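Local structure of pseudoalteromonas arctica PAMC 21717 (Pseudoalteromonas arctica, 5YL7) at residues S308-S316 with T326-A337; L172-Q183 with N209-G217. The protein cleaves peptide bonds as a cold-active, calcium-binding serine protease of the subtilase family, made by a psychrophilic bacterium. All coordinates share one frame; numbering follows the deposited sequence.

Interaction 1. Residues S308-S316 with T326-A337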
ATOM      1  N   SER A 308      17.071  -3.157  -3.884  1.00  6.64           N
ATOM      2  CA  SER A 308      18.059  -2.911  -4.965  1.00  6.71           C
ATOM      3  C   SER A 308      17.449  -3.196  -6.308  1.00  6.54           C
ATOM      4  O   SER A 308      17.660  -2.394  -7.262  1.00  6.90           O
ATOM      5  CB  SER A 308      19.276  -3.664  -4.685  1.00  7.69           C
ATOM      6  OG  SER A 308      20.222  -3.348  -5.775  1.00 10.04           O
ATOM      7  N   ILE A 309      16.747  -4.260  -6.512  1.00  6.16           N
ATOM      8  CA  ILE A 309      16.132  -4.567  -7.793  1.00  6.64           C
ATOM      9  C   ILE A 309      15.136  -3.514  -8.157  1.00  6.27           C
ATOM     10  O   ILE A 309      15.139  -2.989  -9.303  1.00  6.75           O
ATOM     11  CB  ILE A 309      15.481  -5.999  -7.780  1.00  6.57           C
ATOM     12  CG1 ILE A 309      16.554  -7.059  -7.737  1.00  6.97           C
ATOM     13  CG2 ILE A 309      14.607  -6.181  -9.010  1.00  6.81           C
ATOM     14  CD1 ILE A 309      16.064  -8.435  -7.309  1.00  8.33           C
ATOM     15  N   LEU A 310      14.268  -3.088  -7.236  1.00  5.73           N
ATOM     16  CA  LEU A 310      13.263  -2.042  -7.505  1.00  5.65           C
ATOM     17  C   LEU A 310      13.968  -0.783  -7.951  1.00  5.38           C
ATOM     18  O   LEU A 310      13.558  -0.133  -8.929  1.00  6.89           O
ATOM     19  CB  LEU A 310      12.461  -1.747  -6.270  1.00  6.02           C
ATOM     20  CG  LEU A 310      11.409  -2.814  -5.903  1.00  6.51           C
ATOM     21  CD1 LEU A 310      10.909  -2.579  -4.453  1.00  6.25           C
ATOM     22  CD2 LEU A 310      10.214  -2.840  -6.854  1.00  7.00           C
ATOM     23  N   LYS A 311      15.005  -0.342  -7.231  1.00  5.28           N
ATOM     24  CA  LYS A 311      15.700   0.924  -7.487  1.00  6.39           C
ATOM     25  C   LYS A 311      16.521   0.847  -8.773  1.00  6.53           C
ATOM     26  O   LYS A 311      16.635   1.850  -9.478  1.00  6.86           O
ATOM     27  CB  LYS A 311      16.598   1.296  -6.347  1.00  7.16           C
ATOM     28  CG  LYS A 311      15.817   1.669  -5.065  1.00  7.70           C
ATOM     29  CD  LYS A 311      16.730   2.093  -3.886  1.00  8.49           C
ATOM     30  CE  LYS A 311      17.343   3.405  -4.202  1.00  8.72           C
ATOM     31  NZ  LYS A 311      17.884   4.016  -2.942  1.00 10.42           N
ATOM     32  N   SER A 312      17.095  -0.309  -9.057  1.00  6.60           N
ATOM     33  CA  SER A 312      18.066  -0.388 -10.166  1.00  6.43           C
ATOM     34  C   SER A 312      17.416  -0.570 -11.497  1.00  6.94           C
ATOM     35  O   SER A 312      18.106  -0.466 -12.515  0.84  4.99           O
ATOM     36  CB  SER A 312      19.071  -1.503  -9.899  1.00  7.74           C
ATOM     37  OG  SER A 312      19.752  -1.431  -8.666  1.00 10.04           O
ATOM     38  N   THR A 313      16.131  -0.900 -11.567  1.00  6.28           N
ATOM     39  CA  THR A 313      15.415  -1.206 -12.800  1.00  6.51           C
ATOM     40  C   THR A 313      14.358  -0.210 -13.180  1.00  6.04           C
ATOM     41  O   THR A 313      13.555  -0.458 -14.056  1.00  6.98           O
ATOM     42  CB  THR A 313      14.823  -2.635 -12.766  1.00  7.06           C
ATOM     43  OG1 THR A 313      13.832  -2.677 -11.730  1.00  6.87           O
ATOM     44  CG2 THR A 313      15.888  -3.676 -12.512  1.00  7.21           C
ATOM     45  N   THR A 314      14.323   0.939 -12.505  1.00  5.53           N
ATOM     46  CA  THR A 314      13.309   1.935 -12.806  1.00  5.86           C
ATOM     47  C   THR A 314      13.554   2.530 -14.245  1.00  5.98           C
ATOM     48  O   THR A 314      14.687   2.465 -14.777  1.00  6.10           O
ATOM     49  CB  THR A 314      13.314   3.094 -11.819  1.00  5.70           C
ATOM     50  OG1 THR A 314      14.638   3.658 -11.773  1.00  5.91           O
ATOM     51  CG2 THR A 314      12.900   2.717 -10.467  1.00  6.21           C
ATOM     52  N   ARG A 315      12.526   3.097 -14.753  1.00  5.82           N
ATOM     53  CA  ARG A 315      12.550   3.762 -16.065  1.00  6.20           C
ATOM     54  C   ARG A 315      12.490   5.247 -15.869  1.00  6.19           C
ATOM     55  O   ARG A 315      12.241   5.785 -14.790  1.00  7.00           O
ATOM     56  CB  ARG A 315      11.387   3.282 -16.947  1.00  8.53           C
ATOM     57  CG  ARG A 315       9.993   3.836 -16.548  1.00  9.97           C
ATOM     58  CD  ARG A 315       8.869   3.397 -17.349  1.00 12.40           C
ATOM     59  NE  ARG A 315       7.679   3.908 -16.749  1.00 10.79           N
ATOM     60  CZ  ARG A 315       6.999   4.971 -16.992  1.00  9.69           C
ATOM     61  NH1 ARG A 315       5.759   5.064 -16.543  1.00  8.07           N
ATOM     62  NH2 ARG A 315       7.435   6.055 -17.664  1.00 10.01           N
ATOM     63  N   SER A 316      12.807   6.004 -16.942  1.00  6.71           N
ATOM     64  CA  SER A 316      12.883   7.433 -16.925  1.00  7.17           C
ATOM     65  C   SER A 316      11.553   8.097 -16.633  1.00  6.47           C
ATOM     66  O   SER A 316      10.502   7.595 -17.017  1.00  7.28           O
ATOM     67  CB  SER A 316      13.435   8.002 -18.258  1.00  8.10           C
ATOM     68  OG  SER A 316      14.779   7.551 -18.507  1.00 11.12           O
ATOM     69  N   THR A 326      15.025   6.971  -8.153  1.00  5.85           N
ATOM     70  CA  THR A 326      15.824   6.672  -9.342  1.00  6.01           C
ATOM     71  C   THR A 326      15.018   6.730 -10.583  1.00  6.16           C
ATOM     72  O   THR A 326      15.632   6.683 -11.703  1.00  7.05           O
ATOM     73  CB  THR A 326      16.511   5.298  -9.225  1.00  6.60           C
ATOM     74  OG1 THR A 326      15.499   4.290  -9.230  1.00  6.51           O
ATOM     75  CG2 THR A 326      17.356   5.197  -8.009  1.00  7.79           C
ATOM     76  N   GLY A 327      13.688   6.678 -10.526  1.00  5.54           N
ATOM     77  CA  GLY A 327      12.838   6.550 -11.708  1.00  5.44           C
ATOM     78  C   GLY A 327      11.480   6.016 -11.302  1.00  5.31           C
ATOM     79  O   GLY A 327      11.220   5.900 -10.081  1.00  5.74           O
ATOM     80  N   ILE A 328      10.658   5.718 -12.285  1.00  4.80           N
ATOM     81  CA  ILE A 328       9.356   5.070 -12.054  1.00  5.08           C
ATOM     82  C   ILE A 328       9.576   3.570 -12.079  1.00  5.29           C
ATOM     83  O   ILE A 328      10.212   3.021 -12.985  1.00  5.37           O
ATOM     84  CB  ILE A 328       8.338   5.483 -13.107  1.00  5.55           C
ATOM     85  CG1 ILE A 328       8.100   6.997 -13.068  1.00  6.12           C
ATOM     86  CG2 ILE A 328       7.007   4.692 -12.991  1.00  6.24           C
ATOM     87  CD1 ILE A 328       7.386   7.562 -14.261  1.00  6.42           C
ATOM     88  N   VAL A 329       9.058   2.861 -11.083  1.00  4.78           N
ATOM     89  CA  VAL A 329       9.150   1.386 -11.057  1.00  5.65           C
ATOM     90  C   VAL A 329       8.619   0.781 -12.365  1.00  5.72           C
ATOM     91  O   VAL A 329       7.556   1.193 -12.819  1.00  5.70           O
ATOM     92  CB  VAL A 329       8.413   0.839  -9.796  1.00  5.74           C
ATOM     93  CG1 VAL A 329       8.217  -0.676  -9.884  1.00  6.49           C
ATOM     94  CG2 VAL A 329       9.166   1.247  -8.575  1.00  6.33           C
ATOM     95  N   ASP A 330       9.431  -0.138 -12.862  1.00  6.19           N
ATOM     96  CA  ASP A 330       9.109  -0.820 -14.119  1.00  6.69           C
ATOM     97  C   ASP A 330       8.988  -2.275 -13.797  1.00  5.85           C
ATOM     98  O   ASP A 330       9.947  -2.953 -13.549  1.00  6.51           O
ATOM     99  CB  ASP A 330      10.232  -0.525 -15.139  1.00  7.58           C
ATOM    100  CG  ASP A 330      10.089  -1.244 -16.423  1.00 10.10           C
ATOM    101  OD1 ASP A 330       9.333  -2.236 -16.533  1.00  9.13           O
ATOM    102  OD2 ASP A 330      10.795  -0.846 -17.426  1.00 11.45           O
ATOM    103  N   ALA A 331       7.717  -2.708 -13.726  1.00  5.83           N
ATOM    104  CA  ALA A 331       7.486  -4.095 -13.247  1.00  6.12           C
ATOM    105  C   ALA A 331       8.197  -5.107 -14.124  1.00  6.43           C
ATOM    106  O   ALA A 331       8.720  -6.097 -13.624  1.00  7.08           O
ATOM    107  CB  ALA A 331       6.024  -4.390 -13.223  1.00  6.49           C
ATOM    108  N   ALA A 332       8.097  -4.928 -15.419  1.00  6.32           N
ATOM    109  CA  ALA A 332       8.732  -5.919 -16.355  1.00  6.71           C
ATOM    110  C   ALA A 332      10.210  -6.026 -16.172  1.00  6.39           C
ATOM    111  O   ALA A 332      10.790  -7.135 -16.067  1.00  8.52           O
ATOM    112  CB  ALA A 332       8.387  -5.596 -17.772  1.00  7.95           C
ATOM    113  N   ALA A 333      10.872  -4.841 -16.039  1.00  6.99           N
ATOM    114  CA  ALA A 333      12.308  -4.847 -15.846  1.00  6.59           C
ATOM    115  C   ALA A 333      12.739  -5.424 -14.515  1.00  6.96           C
ATOM    116  O   ALA A 333      13.741  -6.091 -14.370  1.00  7.87           O
ATOM    117  CB  ALA A 333      12.879  -3.448 -16.049  1.00  7.11           C
ATOM    118  N   ALA A 334      11.956  -5.135 -13.444  1.00  6.97           N
ATOM    119  CA  ALA A 334      12.208  -5.680 -12.169  1.00  6.83           C
ATOM    120  C   ALA A 334      12.106  -7.218 -12.140  1.00  6.90           C
ATOM    121  O   ALA A 334      12.946  -7.856 -11.570  1.00  7.07           O
ATOM    122  CB  ALA A 334      11.240  -5.045 -11.114  1.00  7.46           C
ATOM    123  N   VAL A 335      11.021  -7.729 -12.764  1.00  7.31           N
ATOM    124  CA  VAL A 335      10.895  -9.206 -12.818  1.00  7.87           C
ATOM    125  C   VAL A 335      12.024  -9.817 -13.627  1.00  8.64           C
ATOM    126  O   VAL A 335      12.556 -10.847 -13.181  1.00 10.36           O
ATOM    127  CB  VAL A 335       9.513  -9.530 -13.319  1.00  9.07           C
ATOM    128  CG1 VAL A 335       9.379 -10.965 -13.830  1.00  9.87           C
ATOM    129  CG2 VAL A 335       8.435  -9.176 -12.313  1.00  8.11           C
ATOM    130  N   ALA A 336      12.411  -9.186 -14.721  1.00  7.91           N
ATOM    131  CA  ALA A 336      13.556  -9.678 -15.481  1.00  8.05           C
ATOM    132  C   ALA A 336      14.800  -9.726 -14.655  1.00  9.13           C
ATOM    133  O   ALA A 336      15.601 -10.700 -14.681  1.00  9.98           O
ATOM    134  CB  ALA A 336      13.780  -8.824 -16.707  1.00  8.98           C
ATOM    135  N   ALA A 337      15.049  -8.701 -13.853  1.00  8.78           N
ATOM    136  CA  ALA A 337      16.206  -8.657 -12.999  1.00  8.12           C
ATOM    137  C   ALA A 337      16.183  -9.618 -11.865  1.00  8.99           C
ATOM    138  O   ALA A 337      17.255 -10.018 -11.361  1.00 12.50           O
ATOM    139  CB  ALA A 337      16.416  -7.201 -12.456  1.00  9.33           C
TER
HETATM  140  O   HOH W   1      11.714  -0.882 -11.082  1.00  7.22           O
HETATM  141  O   HOH W   2      13.391   0.026 -16.731  1.00 14.13           O
HETATM  142  O   HOH W   3       6.885   1.618 -15.450  1.00  8.00           O
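R315 and I328 pair their backbones in a single antiparallel bridge, R315 N to I328 O at 2.9 Å and I328 N back to R315 O at 3.0 Å, where the chain leaving helix 303-312 returns to enter helix 331-338, two helices joined by a long loop at the C-terminal end of the subtilase fold. G327 suits this bridge because a CB would collide with R315 O and T314 OG1. Beside it the hydroxyls form a short chain of hydrogen bonds: T314 OG1 donates to T326 OG1, which in turn donates to K311 O at 2.7 Å, on a lone pair in the carbonyl plane; threonine fits both places because one hydroxyl can donate while it accepts. With OG1 between the backbone N and the carbonyl carbon (chi1 66°), T326 turns the oxygen onto this carbonyl at the end of the helix. K311 itself extends to D241, a calcium ligand. Where helix 303-312 and the residue just past its end lie against helix 331-338, the alanines permit a close fit: T313 CG2 lies 3.6 Å from A337 CB, and I309 CG2 rests against A334 and A337. The R315 chain runs extended over I328, whose CD1 sits above one guanidinium face, offset toward its rim, while NH1 gives bonds to the carbonyls of A18 and G20. A leucine in place of R315 would probably leave those two carbonyls without this donor and the loop carrying them less firmly tied. D330, the N-cap of helix 331-338, accepts from A333 N through OD1, which also takes a bond from N22. Three waters complete the join: one links R315 NE to V329 O, another T313 O to D330 OD2, and the third accepts from D330 N at 3.0 Å while donating to L310 O and T313 OG1.

Interaction 2. Residues L172-Q183 with N209-G217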
ATOM      1  N   LEU A 172       0.645   5.130   4.957  1.00  6.41           N
ATOM      2  CA  LEU A 172       0.317   5.906   6.172  1.00  7.14           C
ATOM      3  C   LEU A 172       1.484   6.709   6.593  1.00  8.52           C
ATOM      4  O   LEU A 172       2.635   6.441   6.139  1.00  8.81           O
ATOM      5  CB  LEU A 172      -0.201   4.944   7.284  1.00  8.71           C
ATOM      6  CG  LEU A 172       0.831   3.912   7.778  1.00  9.10           C
ATOM      7  CD1 LEU A 172       1.877   4.501   8.759  1.00 11.78           C
ATOM      8  CD2 LEU A 172       0.203   2.724   8.481  1.00 11.08           C
ATOM      9  N   GLY A 173       1.261   7.702   7.397  1.00  7.81           N
ATOM     10  CA  GLY A 173       2.385   8.440   7.977  1.00 10.22           C
ATOM     11  C   GLY A 173       1.979   9.700   8.664  1.00 10.41           C
ATOM     12  O   GLY A 173       0.791   9.987   8.866  1.00 12.28           O
ATOM     13  N   GLY A 174       2.994  10.410   9.065  1.00 11.98           N
ATOM     14  CA  GLY A 174       2.770  11.671   9.813  1.00 14.33           C
ATOM     15  C   GLY A 174       4.049  12.477   9.723  1.00 15.87           C
ATOM     16  O   GLY A 174       4.984  12.110   9.070  1.00 12.02           O
ATOM     17  N   SER A 175       4.053  13.663  10.348  1.00 16.76           N
ATOM     18  CA  SER A 175       5.228  14.482  10.384  1.00 15.23           C
ATOM     19  C   SER A 175       6.144  14.184  11.535  1.00 12.71           C
ATOM     20  O   SER A 175       5.730  13.740  12.587  1.00 15.79           O
ATOM     21  CB  SER A 175       4.837  15.939  10.304  1.00 20.12           C
ATOM     22  OG  SER A 175       4.098  16.182  11.429  1.00 24.33           O
ATOM     23  N   GLY A 176       7.439  14.395  11.250  1.00 10.74           N
ATOM     24  CA  GLY A 176       8.483  14.277  12.259  1.00 12.22           C
ATOM     25  C   GLY A 176       9.419  13.119  12.067  1.00 11.35           C
ATOM     26  O   GLY A 176       9.303  12.383  11.103  1.00 10.56           O
ATOM     27  N   SER A 177      10.377  12.984  12.929  1.00 11.82           N
ATOM     28  CA  SER A 177      11.357  11.989  12.823  1.00 11.37           C
ATOM     29  C   SER A 177      10.765  10.564  13.038  1.00 10.95           C
ATOM     30  O   SER A 177       9.698  10.400  13.580  1.00 12.04           O
ATOM     31  CB  SER A 177      12.498  12.316  13.819  1.00 14.15           C
ATOM     32  OG  SER A 177      12.004  12.342  15.084  1.00 18.02           O
ATOM     33  N   CYS A 178      11.500   9.585  12.507  1.00  9.73           N
ATOM     34  CA  CYS A 178      11.191   8.177  12.694  1.00  9.98           C
ATOM     35  C   CYS A 178      11.456   7.825  14.193  1.00  9.81           C
ATOM     36  O   CYS A 178      12.603   7.977  14.607  1.00 12.03           O
ATOM     37  CB  CYS A 178      12.063   7.323  11.786  1.00  9.00           C
ATOM     38  SG  CYS A 178      11.770   5.544  11.950  1.00 10.00           S
ATOM     39  N   SER A 179      10.495   7.334  14.905  1.00  9.58           N
ATOM     40  CA  SER A 179      10.769   7.025  16.245  1.00 11.59           C
ATOM     41  C   SER A 179      11.518   5.756  16.471  1.00 10.19           C
ATOM     42  O   SER A 179      11.500   4.851  15.579  1.00  9.56           O
ATOM     43  CB  SER A 179       9.506   6.960  17.061  1.00 15.68           C
ATOM     44  OG  SER A 179       8.859   5.707  16.838  1.00 15.91           O
ATOM     45  N   SER A 180      12.158   5.603  17.589  1.00 10.06           N
ATOM     46  CA  SER A 180      12.874   4.387  17.909  1.00 10.15           C
ATOM     47  C   SER A 180      11.893   3.182  17.912  1.00  9.40           C
ATOM     48  O   SER A 180      12.320   2.133  17.487  1.00  9.30           O
ATOM     49  CB  SER A 180      13.500   4.386  19.311  1.00 13.88           C
ATOM     50  OG  SER A 180      14.592   5.281  19.193  1.00 22.68           O
ATOM     51  N   THR A 181      10.666   3.325  18.371  1.00  9.15           N
ATOM     52  CA  THR A 181       9.708   2.218  18.420  1.00  9.06           C
ATOM     53  C   THR A 181       9.499   1.748  16.946  1.00  8.20           C
ATOM     54  O   THR A 181       9.455   0.565  16.702  1.00  8.35           O
ATOM     55  CB  THR A 181       8.392   2.737  18.987  1.00 10.78           C
ATOM     56  OG1 THR A 181       8.643   3.153  20.352  1.00 14.29           O
ATOM     57  CG2 THR A 181       7.282   1.689  19.021  1.00 12.74           C
ATOM     58  N   THR A 182       9.309   2.683  16.021  1.00  7.74           N
ATOM     59  CA  THR A 182       9.077   2.317  14.642  1.00  6.71           C
ATOM     60  C   THR A 182      10.332   1.678  14.014  1.00  5.95           C
ATOM     61  O   THR A 182      10.214   0.658  13.352  1.00  5.88           O
ATOM     62  CB  THR A 182       8.623   3.507  13.828  1.00  6.79           C
ATOM     63  OG1 THR A 182       7.486   4.102  14.522  1.00  7.81           O
ATOM     64  CG2 THR A 182       8.246   3.132  12.438  1.00  7.30           C
ATOM     65  N   GLN A 183      11.498   2.277  14.182  1.00  5.92           N
ATOM     66  CA  GLN A 183      12.708   1.724  13.600  1.00  5.63           C
ATOM     67  C   GLN A 183      12.978   0.352  14.167  1.00  5.35           C
ATOM     68  O   GLN A 183      13.385  -0.539  13.422  1.00  5.64           O
ATOM     69  CB  GLN A 183      13.888   2.658  13.853  1.00  5.46           C
ATOM     70  CG  GLN A 183      15.150   2.221  13.144  1.00  6.00           C
ATOM     71  CD  GLN A 183      15.007   2.319  11.636  1.00  6.71           C
ATOM     72  OE1 GLN A 183      14.889   3.475  11.083  1.00  8.13           O
ATOM     73  NE2 GLN A 183      15.015   1.227  10.913  1.00  6.77           N
ATOM     74  N   ASN A 209      11.293  14.734   6.477  1.00  9.16           N
ATOM     75  CA  ASN A 209      10.589  15.093   7.654  1.00 10.12           C
ATOM     76  C   ASN A 209       9.244  14.500   7.870  1.00  9.38           C
ATOM     77  O   ASN A 209       8.419  14.946   8.656  1.00  9.96           O
ATOM     78  CB  ASN A 209      10.494  16.624   7.660  1.00 14.25           C
ATOM     79  CG  ASN A 209      11.907  17.248   7.714  1.00 16.90           C
ATOM     80  OD1 ASN A 209      12.817  16.711   8.428  1.00 20.47           O
ATOM     81  ND2 ASN A 209      12.092  18.262   6.943  1.00 21.55           N
ATOM     82  N   TYR A 210       9.045  13.331   7.256  1.00  7.66           N
ATOM     83  CA  TYR A 210       7.810  12.598   7.263  1.00  7.82           C
ATOM     84  C   TYR A 210       8.087  11.095   7.521  1.00  7.66           C
ATOM     85  O   TYR A 210       8.923  10.522   6.824  1.00  7.57           O
ATOM     86  CB  TYR A 210       6.977  12.815   5.994  1.00  9.24           C
ATOM     87  CG  TYR A 210       6.566  14.255   5.850  1.00  9.82           C
ATOM     88  CD1 TYR A 210       5.459  14.749   6.538  1.00 11.69           C
ATOM     89  CD2 TYR A 210       7.364  15.166   5.251  1.00 10.52           C
ATOM     90  CE1 TYR A 210       5.176  16.110   6.462  1.00 12.51           C
ATOM     91  CE2 TYR A 210       7.095  16.553   5.199  1.00 11.54           C
ATOM     92  CZ  TYR A 210       5.946  16.925   5.809  1.00 11.78           C
ATOM     93  OH  TYR A 210       5.574  18.300   5.743  1.00 14.78           O
ATOM     94  N   ASN A 211       7.443  10.566   8.511  1.00  7.98           N
ATOM     95  CA  ASN A 211       7.633   9.183   8.953  1.00  8.00           C
ATOM     96  C   ASN A 211       6.452   8.312   8.540  1.00  8.40           C
ATOM     97  O   ASN A 211       5.320   8.876   8.436  1.00 10.08           O
ATOM     98  CB  ASN A 211       7.868   9.135  10.518  1.00  8.60           C
ATOM     99  CG  ASN A 211       6.725   9.649  11.303  1.00 11.68           C
ATOM    100  OD1 ASN A 211       5.732   8.969  11.501  1.00 14.40           O
ATOM    101  ND2 ASN A 211       6.799  10.896  11.673  1.00 12.08           N
ATOM    102  N   PRO A 212       6.540   7.017   8.437  1.00  8.00           N
ATOM    103  CA  PRO A 212       7.779   6.242   8.590  1.00  6.89           C
ATOM    104  C   PRO A 212       8.610   6.170   7.330  1.00  6.31           C
ATOM    105  O   PRO A 212       9.630   5.459   7.311  1.00  6.24           O
ATOM    106  CB  PRO A 212       7.249   4.858   8.993  1.00  7.36           C
ATOM    107  CG  PRO A 212       5.893   4.765   8.292  1.00  8.48           C
ATOM    108  CD  PRO A 212       5.336   6.163   8.370  1.00  9.18           C
ATOM    109  N   GLY A 213       8.321   6.953   6.297  1.00  6.44           N
ATOM    110  CA  GLY A 213       9.126   6.900   5.134  1.00  7.02           C
ATOM    111  C   GLY A 213      10.557   7.303   5.294  1.00  7.18           C
ATOM    112  O   GLY A 213      11.453   6.903   4.566  1.00  8.77           O
ATOM    113  N   ASN A 214      10.810   8.171   6.310  1.00  7.11           N
ATOM    114  CA  ASN A 214      12.141   8.608   6.709  1.00  6.74           C
ATOM    115  C   ASN A 214      12.844   7.640   7.627  1.00  7.68           C
ATOM    116  O   ASN A 214      13.994   7.915   8.015  1.00  9.73           O
ATOM    117  CB  ASN A 214      12.077  10.026   7.284  1.00  6.64           C
ATOM    118  CG  ASN A 214      11.318  10.114   8.566  1.00  6.63           C
ATOM    119  OD1 ASN A 214      10.798   9.123   9.074  1.00  7.00           O
ATOM    120  ND2 ASN A 214      11.229  11.346   9.136  1.00  8.03           N
ATOM    121  N   CYS A 215      12.270   6.485   7.909  1.00  6.80           N
ATOM    122  CA  CYS A 215      12.992   5.462   8.680  1.00  6.76           C
ATOM    123  C   CYS A 215      14.036   4.865   7.768  1.00  6.54           C
ATOM    124  O   CYS A 215      14.091   5.009   6.534  1.00  7.55           O
ATOM    125  CB  CYS A 215      12.029   4.418   9.119  1.00  6.56           C
ATOM    126  SG  CYS A 215      10.745   5.005  10.249  1.00  8.58           S
ATOM    127  N   ASN A 216      15.030   4.160   8.345  1.00  6.25           N
ATOM    128  CA  ASN A 216      16.048   3.464   7.621  1.00  5.95           C
ATOM    129  C   ASN A 216      15.603   2.053   7.257  1.00  4.97           C
ATOM    130  O   ASN A 216      14.830   1.434   7.984  1.00  5.93           O
ATOM    131  CB  ASN A 216      17.400   3.442   8.330  1.00  6.66           C
ATOM    132  CG  ASN A 216      17.956   4.819   8.537  1.00  8.83           C
ATOM    133  OD1 ASN A 216      17.982   5.596   7.554  1.00 12.75           O
ATOM    134  ND2 ASN A 216      18.294   5.204   9.738  1.00 10.26           N
ATOM    135  N   GLY A 217      16.118   1.549   6.149  1.00  4.84           N
ATOM    136  CA  GLY A 217      15.810   0.183   5.699  1.00  5.40           C
ATOM    137  C   GLY A 217      14.461  -0.026   5.088  1.00  5.93           C
ATOM    138  O   GLY A 217      13.938  -1.122   5.168  1.00  6.68           O
TER
HETATM  139  O   HOH W   4       5.261   7.729   5.656  1.00 23.26           O
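G174 and N211 exchange two backbone hydrogen bonds, G174 N to N211 O at 2.9 Å and N211 N to G174 O at 3.0 Å, forming one rung of a two-stranded antiparallel ribbon. One step on, S175 and Y210 are the non-hydrogen-bonded pair, and G176 N then reaches N209 O. The next acceptor, G176 O, is gripped by two asparagine amides from opposite faces of its plane: N211 ND2 gives an almost straight bond (177° at the hydrogen), and N214 ND2 comes at 2.9 Å while also donating to A208 O. N211 can do this because its CG lies between the backbone N and the carbonyl carbon (chi1 62°), which swings the amide across the ribbon. Asparagine suits both positions, its short side chain holding an NH2 close to the neighbouring main chain. Q183 uses both ends of its amide: OE1 accepts from N216 N on a lone pair at 2.8 Å, and NE2 donates to N216 O at 2.9 Å, so one amide satisfies both main-chain groups of a residue; NE2 also meets N187. The Y210 hydroxyl finds D205. A water donates to L172 O and accepts from G213 N. The disulfide C178-C215, with a chi3 of 95°, locks the two segments covalently, and T182 CG2 packs 3.8 Å from C215 SG. P212, preceded by a cis peptide bond, sets its ring against L172 CD1; G173 beside it hydrogen-bonds the backbone of a bound peptide, consistent with the substrate-binding edge of subtilases. The ribbon lies beyond strand 167-170 of the central parallel sheet, S179 and T182 touch helix 140-150, helix 180-191 starts right after S179, and strand 219-224 follows G217.

Overall arrangement
Interaction 2 comes first along the chain and closes before interaction 1 opens; their centres lie 24 Å apart, with nearest atoms about 9 Å apart and no touch. Both flank the seven-stranded parallel sheet of the subtilase fold: interaction 2 sits in the connections between strands 167-170, 195-199 and 219-224, whereas interaction 1 packs its C-terminal helices beside strand 242-245 at one edge of the sheet and helix 280-297. A calcium site joins their surroundings, since its ligand V218 directly follows segment 209-217, E307 directly precedes segment 308-316, and D241 lies next to strand 242-245. One contact thus lies at what is probably the substrate-binding side, while the other closes the chain's end against the sheet.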